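Local structure of cytoplasmic protein (Cryptococcus neoformans var. grubii serotype A, 7LPO) at residues Val714-Leu720 with Gly773-Arg777. The protein probably acts as a sterylglucosidase of glycoside hydrolase family 5, hydrolysing steryl beta-glucosides to sterol and glucose. Residues are numbered along the deposited sequence; the frame is centred on the assembly and turned at random.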
ATOM      1  N   VAL A 714      19.994   7.514 -16.551  1.00 17.97           N
ATOM      2  CA  VAL A 714      19.673   6.146 -16.952  1.00 17.04           C
ATOM      3  C   VAL A 714      19.285   6.078 -18.422  1.00 17.14           C
ATOM      4  O   VAL A 714      19.597   5.100 -19.112  1.00 18.15           O
ATOM      5  CB  VAL A 714      18.553   5.592 -16.047  1.00 17.63           C
ATOM      6  CG1 VAL A 714      17.814   4.480 -16.733  1.00 18.07           C
ATOM      7  CG2 VAL A 714      19.116   5.137 -14.725  1.00 18.25           C
ATOM      8  N   HIS A 715      18.582   7.100 -18.922  1.00 17.38           N
ATOM      9  CA  HIS A 715      18.133   7.121 -20.306  1.00 19.08           C
ATOM     10  C   HIS A 715      18.871   8.114 -21.191  1.00 22.40           C
ATOM     11  O   HIS A 715      18.884   7.932 -22.415  1.00 26.15           O
ATOM     12  CB  HIS A 715      16.637   7.468 -20.385  1.00 17.84           C
ATOM     13  CG  HIS A 715      15.743   6.413 -19.823  1.00 17.70           C
ATOM     14  ND1 HIS A 715      15.458   5.246 -20.497  1.00 17.38           N
ATOM     15  CD2 HIS A 715      15.089   6.338 -18.641  1.00 17.37           C
ATOM     16  CE1 HIS A 715      14.655   4.501 -19.759  1.00 17.77           C
ATOM     17  NE2 HIS A 715      14.420   5.140 -18.626  1.00 18.46           N
ATOM     18  N   TYR A 716      19.446   9.167 -20.623  1.00 19.14           N
ATOM     19  CA  TYR A 716      19.891  10.313 -21.401  1.00 17.00           C
ATOM     20  C   TYR A 716      21.370  10.640 -21.217  1.00 16.25           C
ATOM     21  O   TYR A 716      21.850  11.621 -21.794  1.00 16.47           O
ATOM     22  CB  TYR A 716      19.038  11.536 -21.042  1.00 16.03           C
ATOM     23  CG  TYR A 716      17.566  11.391 -21.397  1.00 17.28           C
ATOM     24  CD1 TYR A 716      17.154  11.323 -22.721  1.00 17.46           C
ATOM     25  CD2 TYR A 716      16.596  11.325 -20.412  1.00 17.93           C
ATOM     26  CE1 TYR A 716      15.816  11.192 -23.052  1.00 18.35           C
ATOM     27  CE2 TYR A 716      15.249  11.205 -20.734  1.00 19.37           C
ATOM     28  CZ  TYR A 716      14.867  11.133 -22.055  1.00 19.13           C
ATOM     29  OH  TYR A 716      13.538  11.006 -22.382  1.00 20.62           O
ATOM     30  N   ALA A 717      22.108   9.853 -20.447  1.00 17.05           N
ATOM     31  CA  ALA A 717      23.525  10.127 -20.274  1.00 19.23           C
ATOM     32  C   ALA A 717      24.279   9.920 -21.586  1.00 19.30           C
ATOM     33  O   ALA A 717      23.882   9.125 -22.446  1.00 18.55           O
ATOM     34  CB  ALA A 717      24.115   9.226 -19.189  1.00 21.35           C
ATOM     35  N   ALA A 718      25.380  10.655 -21.739  1.00 22.91           N
ATOM     36  CA  ALA A 718      26.263  10.423 -22.876  1.00 26.56           C
ATOM     37  C   ALA A 718      26.814   9.003 -22.851  1.00 27.19           C
ATOM     38  O   ALA A 718      26.828   8.313 -23.876  1.00 28.12           O
ATOM     39  CB  ALA A 718      27.405  11.439 -22.872  1.00 28.29           C
ATOM     40  N   SER A 719      27.251   8.543 -21.678  1.00 22.16           N
ATOM     41  CA  SER A 719      27.776   7.196 -21.522  1.00 22.30           C
ATOM     42  C   SER A 719      27.596   6.771 -20.074  1.00 19.98           C
ATOM     43  O   SER A 719      27.602   7.605 -19.169  1.00 18.19           O
ATOM     44  CB  SER A 719      29.253   7.125 -21.923  1.00 25.92           C
ATOM     45  OG  SER A 719      29.829   5.926 -21.453  1.00 29.24           O
ATOM     46  N   LEU A 720      27.442   5.464 -19.858  1.00 26.03           N
ATOM     47  CA  LEU A 720      27.195   4.926 -18.525  1.00 31.11           C
ATOM     48  C   LEU A 720      28.293   3.974 -18.060  1.00 38.43           C
ATOM     49  O   LEU A 720      28.049   3.131 -17.187  1.00 39.19           O
ATOM     50  CB  LEU A 720      25.842   4.213 -18.488  1.00 30.97           C
ATOM     51  CG  LEU A 720      24.580   5.072 -18.538  1.00 31.44           C
ATOM     52  CD1 LEU A 720      23.352   4.173 -18.447  1.00 30.54           C
ATOM     53  CD2 LEU A 720      24.559   6.111 -17.450  1.00 32.08           C
ATOM     54  N   GLY A 773      19.931   8.130 -30.085  1.00 26.75           N
ATOM     55  CA  GLY A 773      19.087   7.037 -29.667  1.00 26.81           C
ATOM     56  C   GLY A 773      19.422   6.532 -28.279  1.00 26.68           C
ATOM     57  O   GLY A 773      20.047   7.209 -27.461  1.00 27.22           O
ATOM     58  N   ALA A 774      19.014   5.295 -28.032  1.00 28.89           N
ATOM     59  CA  ALA A 774      19.026   4.746 -26.690  1.00 29.25           C
ATOM     60  C   ALA A 774      20.404   4.226 -26.299  1.00 31.34           C
ATOM     61  O   ALA A 774      21.210   3.817 -27.138  1.00 30.94           O
ATOM     62  CB  ALA A 774      18.002   3.617 -26.573  1.00 28.49           C
ATOM     63  N   LEU A 775      20.664   4.252 -24.998  1.00 32.32           N
ATOM     64  CA  LEU A 775      21.854   3.627 -24.452  1.00 35.53           C
ATOM     65  C   LEU A 775      21.716   2.107 -24.497  1.00 44.22           C
ATOM     66  O   LEU A 775      20.640   1.556 -24.741  1.00 47.33           O
ATOM     67  CB  LEU A 775      22.075   4.073 -23.005  1.00 28.69           C
ATOM     68  CG  LEU A 775      22.513   5.508 -22.742  1.00 25.20           C
ATOM     69  CD1 LEU A 775      22.261   5.878 -21.292  1.00 24.91           C
ATOM     70  CD2 LEU A 775      23.986   5.658 -23.070  1.00 25.79           C
ATOM     71  N   ARG A 776      22.826   1.426 -24.235  1.00 76.87           N
ATOM     72  CA  ARG A 776      22.823   0.011 -23.888  1.00 80.44           C
ATOM     73  C   ARG A 776      23.422  -0.099 -22.495  1.00 80.22           C
ATOM     74  O   ARG A 776      24.559   0.332 -22.272  1.00 82.08           O
ATOM     75  CB  ARG A 776      23.597  -0.813 -24.914  1.00 85.13           C
ATOM     76  CG  ARG A 776      22.878  -0.878 -26.261  1.00 92.59           C
ATOM     77  CD  ARG A 776      21.803  -1.970 -26.283  1.00 99.32           C
ATOM     78  NE  ARG A 776      22.410  -3.297 -26.300  1.00103.56           N
ATOM     79  CZ  ARG A 776      22.481  -4.081 -27.371  1.00104.75           C
ATOM     80  NH1 ARG A 776      21.967  -3.691 -28.531  1.00102.83           N
ATOM     81  NH2 ARG A 776      23.066  -5.268 -27.280  1.00106.44           N
ATOM     82  N   ARG A 777      22.641  -0.631 -21.559  1.00 60.07           N
ATOM     83  CA  ARG A 777      23.001  -0.618 -20.143  1.00 59.58           C
ATOM     84  C   ARG A 777      23.454  -1.999 -19.679  1.00 59.32           C
ATOM     85  O   ARG A 777      23.445  -2.956 -20.453  1.00 59.66           O
ATOM     86  CB  ARG A 777      21.812  -0.139 -19.296  1.00 58.32           C
ATOM     87  CG  ARG A 777      21.500   1.359 -19.431  1.00 55.19           C
ATOM     88  CD  ARG A 777      20.025   1.686 -19.134  1.00 50.83           C
ATOM     89  NE  ARG A 777      19.117   1.269 -20.206  1.00 48.91           N
ATOM     90  CZ  ARG A 777      18.468   2.102 -21.017  1.00 49.83           C
ATOM     91  NH1 ARG A 777      18.619   3.413 -20.891  1.00 52.02           N
ATOM     92  NH2 ARG A 777      17.664   1.624 -21.961  1.00 48.50           N
TER
HETATM   93  O   HOH W   1      18.742   5.139 -23.244  1.00 15.44           O
HETATM   94  O   HOH W   2      16.200   4.098 -22.973  1.00 20.14           O
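Leu-775 pushes its side chain into the turn that follows helix 713-716, where the last modelled residues pack at one end of the C-terminal domain, consistent with the beta-sandwich usual here in family 5 glycoside hydrolases. The tight part is centred on Leu-775, whose methyls pack against Leu-720 and against backbone carbonyls. CD1 of Leu-775 meets CD1 of Leu-720 at 3.5 Å, closer than usual for two methyls, and the two leucine side chains cross at about a right angle. The other methyl of Leu-775, CD2, lies 3.5 Å from the carbonyl O of Ala-717. That oxygen and the O of Ala-718 are hydrogen-bonded by Arg-770 from the end of strand 761-770, so the turn is gripped from the strand as well. Leu-720 CD1 also rests against the aliphatic CG of Arg-777, 3.5 Å away.

The other side is more open to solvent and partly water-bridged. Arg-777, exposed, bends at chi3 (-74°), which swings its guanidinium back to the helix end. Beside it, one water bridges His-715 O, Leu-775 N and Arg-777 NH1; a second lies in the plane of the His-715 ring, 2.8 Å from ND1, and accepts from Arg-777 NH2. This ring and the guanidinium meet obliquely, their planes 69° apart. The one direct hydrogen bond across the contact runs from Arg-777 NH1 to Val-714 O, 2.6 Å long, with the oxygen near the guanidinium plane and the donor tilted 26° from the carbonyl plane.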